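Local coordinates for protein putative polysaccharide binding proteins (DUF1812) (Bacteroides thetaiotaomicron VPI-5482, PDB 3GF8) that probably serves as an outer-membrane lipoprotein in the assembly or anchoring of fimbriae, at residues N168-N178 with R221-A231; L193-E201 with Y209-L217. All coordinates share one frame; numbering follows the deposited sequence. Where two conformers were deposited one is given.

Contact 1: N168-N178 with R221-A231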
loop_
_atom_site.group_PDB
_atom_site.type_symbol
_atom_site.label_atom_id
_atom_site.label_comp_id
_atom_site.label_asym_id
_atom_site.label_seq_id
_atom_site.Cartn_x
_atom_site.Cartn_y
_atom_site.Cartn_z
ATOM N N ASN A 168 -1.646 7.843 -25.451
ATOM C CA ASN A 168 -0.234 8.290 -25.463
ATOM C C ASN A 168 -0.054 9.802 -25.620
ATOM O O ASN A 168 1.078 10.281 -25.606
ATOM C CB ASN A 168 0.647 7.507 -26.449
ATOM C CG ASN A 168 -0.152 6.846 -27.533
ATOM O OD1 ASN A 168 -0.384 5.603 -27.505
ATOM N ND2 ASN A 168 -0.621 7.669 -28.489
ATOM N N ASP A 169 -1.148 10.565 -25.711
ATOM C CA ASP A 169 -1.000 12.033 -25.761
ATOM C C ASP A 169 -0.604 12.676 -24.403
ATOM O O ASP A 169 -0.120 13.813 -24.357
ATOM C CB ASP A 169 -2.270 12.662 -26.345
ATOM C CG ASP A 169 -2.535 12.231 -27.810
ATOM O OD1 ASP A 169 -1.613 11.750 -28.497
ATOM O OD2 ASP A 169 -3.684 12.372 -28.274
ATOM N N TYR A 170 -0.750 11.920 -23.307
ATOM C CA TYR A 170 -0.641 12.486 -21.953
ATOM C C TYR A 170 0.381 11.817 -21.048
ATOM O O TYR A 170 0.706 10.660 -21.234
ATOM C CB TYR A 170 -2.012 12.378 -21.306
ATOM C CG TYR A 170 -3.030 12.933 -22.221
ATOM C CD1 TYR A 170 -3.253 14.301 -22.263
ATOM C CD2 TYR A 170 -3.726 12.112 -23.108
ATOM C CE1 TYR A 170 -4.160 14.839 -23.133
ATOM C CE2 TYR A 170 -4.644 12.637 -23.962
ATOM C CZ TYR A 170 -4.847 14.019 -23.978
ATOM O OH TYR A 170 -5.750 14.587 -24.835
ATOM N N ASP A 171 0.853 12.562 -20.065
ATOM C CA ASP A 171 1.504 11.998 -18.898
ATOM C C ASP A 171 0.534 11.837 -17.711
ATOM O O ASP A 171 -0.452 12.591 -17.579
ATOM C CB ASP A 171 2.631 12.898 -18.444
ATOM C CG ASP A 171 3.752 12.977 -19.445
ATOM O OD1 ASP A 171 3.930 12.010 -20.253
ATOM O OD2 ASP A 171 4.438 14.033 -19.409
ATOM N N TYR A 172 0.878 10.894 -16.834
ATOM C CA TYR A 172 0.019 10.423 -15.758
ATOM C C TYR A 172 0.789 10.413 -14.475
ATOM O O TYR A 172 1.896 9.847 -14.423
ATOM C CB TYR A 172 -0.416 9.006 -16.037
ATOM C CG TYR A 172 -1.023 8.838 -17.387
ATOM C CD1 TYR A 172 -0.218 8.669 -18.518
ATOM C CD2 TYR A 172 -2.401 8.895 -17.552
ATOM C CE1 TYR A 172 -0.791 8.536 -19.787
ATOM C CE2 TYR A 172 -2.969 8.713 -18.769
ATOM C CZ TYR A 172 -2.149 8.571 -19.903
ATOM O OH TYR A 172 -2.734 8.427 -21.137
ATOM N N GLU A 173 0.183 11.013 -13.448
ATOM C CA GLU A 173 0.742 11.055 -12.128
ATOM C C GLU A 173 -0.283 10.807 -11.021
ATOM O O GLU A 173 -1.425 11.274 -11.092
ATOM C CB GLU A 173 1.316 12.452 -11.843
ATOM C CG GLU A 173 2.282 13.015 -12.847
ATOM C CD GLU A 173 2.612 14.451 -12.482
ATOM O OE1 GLU A 173 3.465 14.673 -11.581
ATOM O OE2 GLU A 173 1.976 15.352 -13.068
ATOM N N ILE A 174 0.167 10.106 -9.988
ATOM C CA ILE A 174 -0.496 10.064 -8.699
ATOM C C ILE A 174 0.460 10.868 -7.804
ATOM O O ILE A 174 1.667 10.586 -7.798
ATOM C CB ILE A 174 -0.687 8.611 -8.205
ATOM C CG1 ILE A 174 -1.703 7.887 -9.122
ATOM C CG2 ILE A 174 -1.137 8.592 -6.756
ATOM C CD1 ILE A 174 -2.054 6.461 -8.738
ATOM N N ILE A 175 -0.064 11.882 -7.110
ATOM C CA ILE A 175 0.753 12.834 -6.341
ATOM C C ILE A 175 0.389 12.752 -4.864
ATOM O O ILE A 175 -0.735 12.927 -4.497
ATOM C CB ILE A 175 0.598 14.287 -6.870
ATOM C CG1 ILE A 175 1.050 14.335 -8.334
ATOM C CG2 ILE A 175 1.398 15.296 -5.973
ATOM C CD1 ILE A 175 0.633 15.576 -9.143
ATOM N N GLU A 176 1.349 12.408 -4.033
ATOM C CA GLU A 176 1.121 12.312 -2.612
ATOM C C GLU A 176 2.465 12.255 -1.901
ATOM O O GLU A 176 3.466 11.857 -2.490
ATOM C CB GLU A 176 0.301 11.070 -2.300
ATOM C CG GLU A 176 -0.220 11.010 -0.877
ATOM C CD GLU A 176 -0.943 12.273 -0.479
ATOM O OE1 GLU A 176 -2.106 12.454 -0.880
ATOM O OE2 GLU A 176 -0.315 13.092 0.218
ATOM N N SER A 177 2.475 12.669 -0.638
ATOM C CA SER A 177 3.656 12.612 0.206
ATOM C C SER A 177 3.479 11.472 1.224
ATOM O O SER A 177 3.576 11.647 2.440
ATOM C CB SER A 177 3.865 13.964 0.889
ATOM O OG SER A 177 2.750 14.276 1.679
ATOM N N ASN A 178 3.181 10.302 0.681
ATOM C CA ASN A 178 2.908 9.102 1.447
ATOM C C ASN A 178 4.079 8.139 1.467
ATOM O O ASN A 178 3.886 6.979 1.757
ATOM C CB ASN A 178 1.640 8.382 0.918
ATOM C CG ASN A 178 1.714 8.008 -0.557
ATOM O OD1 ASN A 178 2.603 8.424 -1.293
ATOM N ND2 ASN A 178 0.747 7.215 -1.000
ATOM N N ARG A 221 -6.459 11.955 3.305
ATOM C CA ARG A 221 -5.608 12.628 2.307
ATOM C C ARG A 221 -6.366 13.013 1.051
ATOM O O ARG A 221 -7.494 12.564 0.847
ATOM C CB ARG A 221 -4.406 11.750 1.952
ATOM C CG ARG A 221 -3.398 11.664 3.093
ATOM C CD ARG A 221 -2.332 12.652 2.944
ATOM N NE ARG A 221 -1.455 12.709 4.118
ATOM C CZ ARG A 221 -0.141 12.935 4.084
ATOM N NH1 ARG A 221 0.521 13.054 2.937
ATOM N NH2 ARG A 221 0.543 12.995 5.211
ATOM N N LYS A 222 -5.755 13.851 0.209
ATOM C CA LYS A 222 -6.389 14.295 -1.028
ATOM C C LYS A 222 -5.555 13.917 -2.233
ATOM O O LYS A 222 -5.431 14.699 -3.190
ATOM C CB LYS A 222 -6.629 15.798 -1.013
ATOM C CG LYS A 222 -7.648 16.287 0.036
ATOM C CD LYS A 222 -7.556 17.796 0.152
ATOM C CE LYS A 222 -8.820 18.430 0.741
ATOM N NZ LYS A 222 -8.849 18.295 2.227
ATOM N N THR A 223 -5.041 12.687 -2.199
ATOM C CA THR A 223 -4.181 12.125 -3.235
ATOM C C THR A 223 -4.748 12.364 -4.610
ATOM O O THR A 223 -5.899 12.056 -4.893
ATOM C CB THR A 223 -4.015 10.621 -3.002
ATOM O OG1 THR A 223 -3.500 10.432 -1.677
ATOM C CG2 THR A 223 -3.076 9.999 -4.051
ATOM N N ARG A 224 -3.926 12.924 -5.470
ATOM C CA ARG A 224 -4.379 13.403 -6.763
ATOM C C ARG A 224 -4.026 12.494 -7.906
ATOM O O ARG A 224 -2.913 11.989 -7.932
ATOM C CB ARG A 224 -3.706 14.751 -7.066
ATOM C CG ARG A 224 -4.203 15.895 -6.186
ATOM C CD ARG A 224 -3.998 17.214 -6.886
ATOM N NE ARG A 224 -2.616 17.628 -6.799
ATOM C CZ ARG A 224 -1.961 18.369 -7.689
ATOM N NH1 ARG A 224 -2.525 18.780 -8.813
ATOM N NH2 ARG A 224 -0.691 18.678 -7.448
ATOM N N LEU A 225 -4.940 12.358 -8.885
ATOM C CA LEU A 225 -4.599 11.793 -10.189
ATOM C C LEU A 225 -4.588 12.973 -11.146
ATOM O O LEU A 225 -5.590 13.683 -11.275
ATOM C CB LEU A 225 -5.605 10.731 -10.644
ATOM C CG LEU A 225 -5.492 10.241 -12.100
ATOM C CD1 LEU A 225 -4.153 9.486 -12.334
ATOM C CD2 LEU A 225 -6.684 9.356 -12.509
ATOM N N VAL A 226 -3.453 13.190 -11.799
ATOM C CA VAL A 226 -3.241 14.331 -12.691
ATOM C C VAL A 226 -2.724 13.854 -14.047
ATOM O O VAL A 226 -1.722 13.139 -14.137
ATOM C CB VAL A 226 -2.200 15.322 -12.124
ATOM C CG1 VAL A 226 -2.062 16.566 -13.057
ATOM C CG2 VAL A 226 -2.551 15.729 -10.689
ATOM N N LEU A 227 -3.431 14.254 -15.096
ATOM C CA LEU A 227 -3.036 14.033 -16.471
ATOM C C LEU A 227 -2.584 15.352 -17.096
ATOM O O LEU A 227 -3.237 16.384 -16.940
ATOM C CB LEU A 227 -4.202 13.445 -17.273
ATOM C CG LEU A 227 -4.390 11.939 -17.215
ATOM C CD1 LEU A 227 -4.597 11.384 -15.783
ATOM C CD2 LEU A 227 -5.548 11.579 -18.103
ATOM N N THR A 228 -1.481 15.299 -17.838
ATOM C CA THR A 228 -0.888 16.474 -18.443
ATOM C C THR A 228 -0.649 16.201 -19.909
ATOM O O THR A 228 -0.151 15.148 -20.291
ATOM C CB THR A 228 0.432 16.865 -17.756
ATOM O OG1 THR A 228 0.196 17.047 -16.356
ATOM C CG2 THR A 228 0.996 18.188 -18.346
ATOM N N GLU A 229 -1.059 17.137 -20.745
ATOM C CA GLU A 229 -0.932 16.942 -22.173
ATOM C C GLU A 229 0.530 17.077 -22.590
ATOM O O GLU A 229 1.187 18.072 -22.262
ATOM C CB GLU A 229 -1.769 17.968 -22.902
ATOM C CG GLU A 229 -1.921 17.669 -24.346
ATOM C CD GLU A 229 -2.713 18.732 -25.029
ATOM O OE1 GLU A 229 -2.310 19.908 -24.944
ATOM O OE2 GLU A 229 -3.740 18.389 -25.638
ATOM N N LYS A 230 1.039 16.064 -23.280
ATOM C CA LYS A 230 2.441 16.095 -23.682
ATOM C C LYS A 230 2.668 17.356 -24.542
ATOM O O LYS A 230 3.545 18.181 -24.241
ATOM C CB LYS A 230 2.828 14.831 -24.456
ATOM C CG LYS A 230 2.997 13.568 -23.637
ATOM C CD LYS A 230 2.990 12.354 -24.573
ATOM C CE LYS A 230 3.217 11.039 -23.843
ATOM N NZ LYS A 230 2.984 9.834 -24.726
ATOM N N ALA A 231 1.838 17.521 -25.575
ATOM C CA ALA A 231 1.982 18.655 -26.505
ATOM C C ALA A 231 2.089 20.011 -25.772
ATOM O O ALA A 231 3.144 20.651 -25.795
ATOM C CB ALA A 231 0.845 18.670 -27.532
HETATM O O HOH W 1 -5.727 17.347 -24.699
HETATM O O HOH W 2 0.378 14.592 -15.162
HETATM O O HOH W 3 -3.043 14.816 -0.234
HETATM O O HOH W 4 3.400 13.277 4.645
#

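Contact 2: L193-E201 with Y209-L217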
loop_
_atom_site.group_PDB
_atom_site.type_symbol
_atom_site.label_atom_id
_atom_site.label_comp_id
_atom_site.label_asym_id
_atom_site.label_seq_id
_atom_site.Cartn_x
_atom_site.Cartn_y
_atom_site.Cartn_z
ATOM N N LEU A 193 5.667 13.177 -3.702
ATOM C CA LEU A 193 6.167 12.353 -4.771
ATOM C C LEU A 193 5.145 12.308 -5.927
ATOM O O LEU A 193 3.929 12.445 -5.703
ATOM C CB LEU A 193 6.456 10.937 -4.252
ATOM C CG LEU A 193 7.403 10.775 -3.057
ATOM C CD1 LEU A 193 7.521 9.301 -2.693
ATOM C CD2 LEU A 193 8.799 11.439 -3.283
ATOM N N SER A 194 5.680 12.163 -7.146
ATOM C CA SER A 194 4.938 11.948 -8.391
ATOM C C SER A 194 5.100 10.487 -8.821
ATOM O O SER A 194 6.159 10.071 -9.285
ATOM C CB SER A 194 5.468 12.889 -9.484
ATOM O OG SER A 194 4.751 12.759 -10.717
ATOM N N PHE A 195 4.066 9.682 -8.589
ATOM C CA PHE A 195 4.093 8.291 -9.006
ATOM C C PHE A 195 3.599 8.258 -10.420
ATOM O O PHE A 195 2.535 8.815 -10.709
ATOM C CB PHE A 195 3.200 7.423 -8.123
ATOM C CG PHE A 195 3.639 7.362 -6.677
ATOM C CD1 PHE A 195 3.268 8.360 -5.780
ATOM C CD2 PHE A 195 4.415 6.308 -6.202
ATOM C CE1 PHE A 195 3.660 8.297 -4.450
ATOM C CE2 PHE A 195 4.809 6.238 -4.867
ATOM C CZ PHE A 195 4.430 7.237 -3.992
ATOM N N ARG A 196 4.357 7.603 -11.294
ATOM C CA ARG A 196 4.047 7.577 -12.716
ATOM C C ARG A 196 4.033 6.177 -13.241
ATOM O O ARG A 196 4.561 5.315 -12.599
ATOM C CB ARG A 196 5.112 8.356 -13.461
ATOM C CG ARG A 196 5.102 9.775 -13.020
ATOM C CD ARG A 196 6.040 10.655 -13.782
ATOM N NE ARG A 196 5.953 11.975 -13.183
ATOM C CZ ARG A 196 6.504 13.069 -13.679
ATOM N NH1 ARG A 196 7.156 13.014 -14.811
ATOM N NH2 ARG A 196 6.371 14.238 -13.056
ATOM N N PRO A 197 3.447 5.955 -14.423
ATOM C CA PRO A 197 3.279 4.570 -14.875
ATOM C C PRO A 197 4.555 3.756 -14.937
ATOM O O PRO A 197 5.587 4.255 -15.360
ATOM C CB PRO A 197 2.676 4.726 -16.260
ATOM C CG PRO A 197 1.877 6.019 -16.153
ATOM C CD PRO A 197 2.729 6.908 -15.295
ATOM N N TYR A 198 4.482 2.511 -14.489
ATOM C CA TYR A 198 5.551 1.581 -14.749
ATOM C C TYR A 198 5.251 0.737 -15.980
ATOM O O TYR A 198 6.138 0.077 -16.503
ATOM C CB TYR A 198 5.889 0.746 -13.495
ATOM C CG TYR A 198 4.755 -0.098 -12.973
ATOM C CD1 TYR A 198 4.432 -1.292 -13.591
ATOM C CD2 TYR A 198 3.998 0.307 -11.878
ATOM C CE1 TYR A 198 3.381 -2.077 -13.141
ATOM C CE2 TYR A 198 2.959 -0.466 -11.416
ATOM C CZ TYR A 198 2.661 -1.674 -12.049
ATOM O OH TYR A 198 1.606 -2.468 -11.644
ATOM N N TYR A 199 4.012 0.759 -16.459
ATOM C CA TYR A 199 3.655 0.026 -17.693
ATOM C C TYR A 199 2.494 0.703 -18.356
ATOM O O TYR A 199 1.644 1.255 -17.685
ATOM C CB TYR A 199 3.288 -1.404 -17.384
ATOM C CG TYR A 199 2.834 -2.176 -18.572
ATOM C CD1 TYR A 199 3.748 -2.769 -19.421
ATOM C CD2 TYR A 199 1.475 -2.362 -18.827
ATOM C CE1 TYR A 199 3.344 -3.449 -20.500
ATOM C CE2 TYR A 199 1.059 -3.074 -19.898
ATOM C CZ TYR A 199 2.015 -3.616 -20.732
ATOM O OH TYR A 199 1.644 -4.322 -21.806
HETATM N N MSE A 200 2.498 0.699 -19.677
HETATM C CA MSE A 200 1.490 1.378 -20.462
HETATM C C MSE A 200 1.193 0.454 -21.623
HETATM O O MSE A 200 2.090 -0.235 -22.108
HETATM C CB MSE A 200 2.016 2.737 -20.949
HETATM C CG MSE A 200 2.275 3.756 -19.826
HETATM SE SE MSE A 200 3.425 5.252 -20.330
HETATM C CE MSE A 200 4.856 4.125 -21.079
ATOM N N GLU A 201 -0.045 0.440 -22.052
ATOM C CA GLU A 201 -0.432 -0.408 -23.144
ATOM C C GLU A 201 -1.548 0.278 -23.910
ATOM O O GLU A 201 -2.549 0.591 -23.326
ATOM C CB GLU A 201 -0.930 -1.719 -22.570
ATOM C CG GLU A 201 -1.814 -2.454 -23.539
ATOM C CD GLU A 201 -1.695 -3.945 -23.452
ATOM O OE1 GLU A 201 -0.949 -4.492 -22.593
ATOM O OE2 GLU A 201 -2.363 -4.570 -24.289
ATOM N N TYR A 209 -4.487 1.026 -21.330
ATOM C CA TYR A 209 -4.423 1.388 -19.933
ATOM C C TYR A 209 -2.986 1.756 -19.482
ATOM O O TYR A 209 -2.044 1.474 -20.185
ATOM C CB TYR A 209 -4.981 0.226 -19.116
ATOM C CG TYR A 209 -4.183 -1.074 -19.203
ATOM C CD1 TYR A 209 -3.100 -1.312 -18.353
ATOM C CD2 TYR A 209 -4.527 -2.069 -20.109
ATOM C CE1 TYR A 209 -2.371 -2.500 -18.420
ATOM C CE2 TYR A 209 -3.799 -3.268 -20.184
ATOM C CZ TYR A 209 -2.733 -3.469 -19.334
ATOM O OH TYR A 209 -2.036 -4.631 -19.385
ATOM N N VAL A 210 -2.839 2.378 -18.312
ATOM C CA VAL A 210 -1.532 2.542 -17.649
ATOM C C VAL A 210 -1.574 1.849 -16.308
ATOM O O VAL A 210 -2.588 1.921 -15.606
ATOM C CB VAL A 210 -1.170 4.040 -17.409
ATOM C CG1 VAL A 210 -0.953 4.779 -18.726
ATOM C CG2 VAL A 210 -2.214 4.737 -16.647
ATOM N N ASP A 211 -0.495 1.170 -15.934
ATOM C CA ASP A 211 -0.401 0.603 -14.603
ATOM C C ASP A 211 0.537 1.427 -13.797
ATOM O O ASP A 211 1.677 1.674 -14.215
ATOM C CB ASP A 211 0.146 -0.819 -14.588
ATOM C CG ASP A 211 -0.848 -1.848 -15.093
ATOM O OD1 ASP A 211 -2.045 -1.524 -15.167
ATOM O OD2 ASP A 211 -0.416 -2.992 -15.419
HETATM N N MSE A 212 0.061 1.793 -12.613
HETATM C CA MSE A 212 0.788 2.613 -11.647
HETATM C C MSE A 212 0.742 1.966 -10.288
HETATM O O MSE A 212 -0.119 1.122 -10.028
HETATM C CB MSE A 212 0.066 3.949 -11.535
HETATM C CG MSE A 212 -0.188 4.565 -12.921
HETATM SE SE MSE A 212 -0.937 6.359 -12.878
HETATM C CE MSE A 212 0.507 7.289 -12.257
ATOM N N ASN A 213 1.615 2.397 -9.389
ATOM C CA ASN A 213 1.444 2.067 -7.971
ATOM C C ASN A 213 1.809 3.196 -7.002
ATOM O O ASN A 213 2.560 4.083 -7.325
ATOM C CB ASN A 213 2.109 0.728 -7.557
ATOM C CG ASN A 213 3.624 0.653 -7.786
ATOM O OD1 ASN A 213 4.237 -0.395 -7.497
ATOM N ND2 ASN A 213 4.219 1.688 -8.335
ATOM N N THR A 214 1.254 3.158 -5.806
ATOM C CA THR A 214 1.627 4.161 -4.834
ATOM C C THR A 214 1.709 3.530 -3.458
ATOM O O THR A 214 1.457 2.343 -3.291
ATOM C CB THR A 214 0.635 5.362 -4.838
ATOM O OG1 THR A 214 1.163 6.408 -4.018
ATOM C CG2 THR A 214 -0.771 4.923 -4.345
HETATM N N MSE A 215 2.063 4.341 -2.470
HETATM C CA MSE A 215 2.097 3.884 -1.083
HETATM C C MSE A 215 0.646 4.044 -0.541
HETATM O O MSE A 215 -0.284 4.002 -1.329
HETATM C CB MSE A 215 3.177 4.676 -0.344
HETATM C CG MSE A 215 4.579 4.376 -0.911
HETATM SE SE MSE A 215 5.298 2.780 -0.135
HETATM C CE MSE A 215 5.647 3.612 1.595
ATOM N N ARG A 216 0.453 4.230 0.765
ATOM C CA ARG A 216 -0.854 4.077 1.394
ATOM C C ARG A 216 -1.845 5.070 0.875
ATOM O O ARG A 216 -1.492 6.259 0.677
ATOM C CB ARG A 216 -0.755 4.261 2.901
ATOM C CG ARG A 216 0.112 3.193 3.587
ATOM C CD ARG A 216 -0.093 3.213 5.078
ATOM N NE ARG A 216 -1.414 2.699 5.409
ATOM C CZ ARG A 216 -2.102 2.999 6.510
ATOM N NH1 ARG A 216 -1.637 3.856 7.405
ATOM N NH2 ARG A 216 -3.279 2.454 6.715
ATOM N N LEU A 217 -3.061 4.579 0.601
ATOM C CA LEU A 217 -4.208 5.459 0.331
ATOM C C LEU A 217 -4.931 5.735 1.650
ATOM O O LEU A 217 -5.406 4.822 2.294
ATOM C CB LEU A 217 -5.148 4.847 -0.719
ATOM C CG LEU A 217 -4.471 4.651 -2.090
ATOM C CD1 LEU A 217 -5.216 3.649 -2.951
ATOM C CD2 LEU A 217 -4.298 5.998 -2.805
HETATM O O HOH W 5 3.594 4.246 -10.254
#

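Contact 1: N168-N178 with R221-A231
E176 meets R221 and T223 where strand 170-176 runs out, and its side chain can be followed atom by atom. CB lies 4.0 Å from T223 CG2. With CG anti to the backbone N (chi1 -169°) and the chain bent at the next bond, CG comes up beside T223 OG1, and the carboxylate splits its work. OE1 takes the T223 OG1 hydroxyl on its anti side at 2.6 Å, and a water bridges OE1 to K222 N. OE2 forms a salt bridge with R221 NH1 at 2.8 Å; NH1 comes from above the carboxylate plane, while S177 N reaches OE2 from the opposite face. R221 NH1 also donates to S177 OG, so one nitrogen ties two neighbouring residues. A glutamine in place of E176 would probably leave the R221 guanidinium without its charge partner here, freer to turn away from the strand end. Farther along, paired backbone bonds join D171 to T228 and E173 to V226. I175 CD1 packs 3.5 Å from V226 CG2 and also lies over one face of the R224 guanidinium, whose NH1 pairs with D238. On the other face of the sheet, Y172 CD2 rests 3.7 Å from L227 CG, and I174 CG2 touches T223 CG2; I174, L225 and L227 continue onto strand 139-158. At the far end, Y170 CE1 lies 3.8 Å from E229 CG. This is a regular antiparallel strand pair inside a five-stranded sheet that packs one face on a second sheet, as in a beta sandwich.

Contact 2: L193-E201 with Y209-L217
Y198 and Y209 both hold CG between the backbone N and the carbonyl carbon (chi1 61° and 64°), a torsion that brings Y198 over strand 209-214 and Y209 up against strand 199-201. The Y198 ring lies with one face over D211 O, and its CZ is 3.7 Å from D211 CB; N213 crosses it at about a right angle. Beneath that ring, D211 O accepts Y198 N at 2.9 Å and, weakly, Y199 N: a classic beta bulge. Beyond it the register is regular, D211 N donating to Y199 O, and E201 and Y209 exchanging both backbone bonds. E201 CB sits over one face of the Y209 ring, 4.2 Å from its centroid, as a CH-pi contact. Y199 OH donates to E201 OE1 at 2.7 Å, which ties the Y199 ring beside Y209. On the other side of the hairpin, P197 CG packs on V210 CB at 3.8 Å. Where the strands diverge, a water links R196 O to N213 N, and T214 CB stands over the face of F195, 4.0 Å from the ring centroid and 6° off its normal. D211 and Y209 both also meet R153, by a salt bridge and a cation-pi contact. The chemistry is thus divided: a polar, aromatic face on which R153, shared by D211 and Y209, would probably stabilise the D211 carboxylate by its positive charge, and an apolar face that M212 carries onto strand 139-158.

Overall arrangement
The two contacts have centres about 9 Å apart. Both segments of contact 2 fall in the chain between the two strands of contact 1: strand 170-176 comes first, then 193-195, the hairpin of 199-201 and 209-214, and finally 224-229. Strands 193-195 and 170-176 are neighbours in one sheet, joined through I174 O and F195 N and through E173 OE1 and S194 OG, whereas strand 209-214 pairs with 139-158. Segment 193-201 therefore passes from the sheet of contact 1 to the sheet holding 209-214. The two layers face each other across apolar side chains, consistent with the transthyretin-like fold of this fimbrial family.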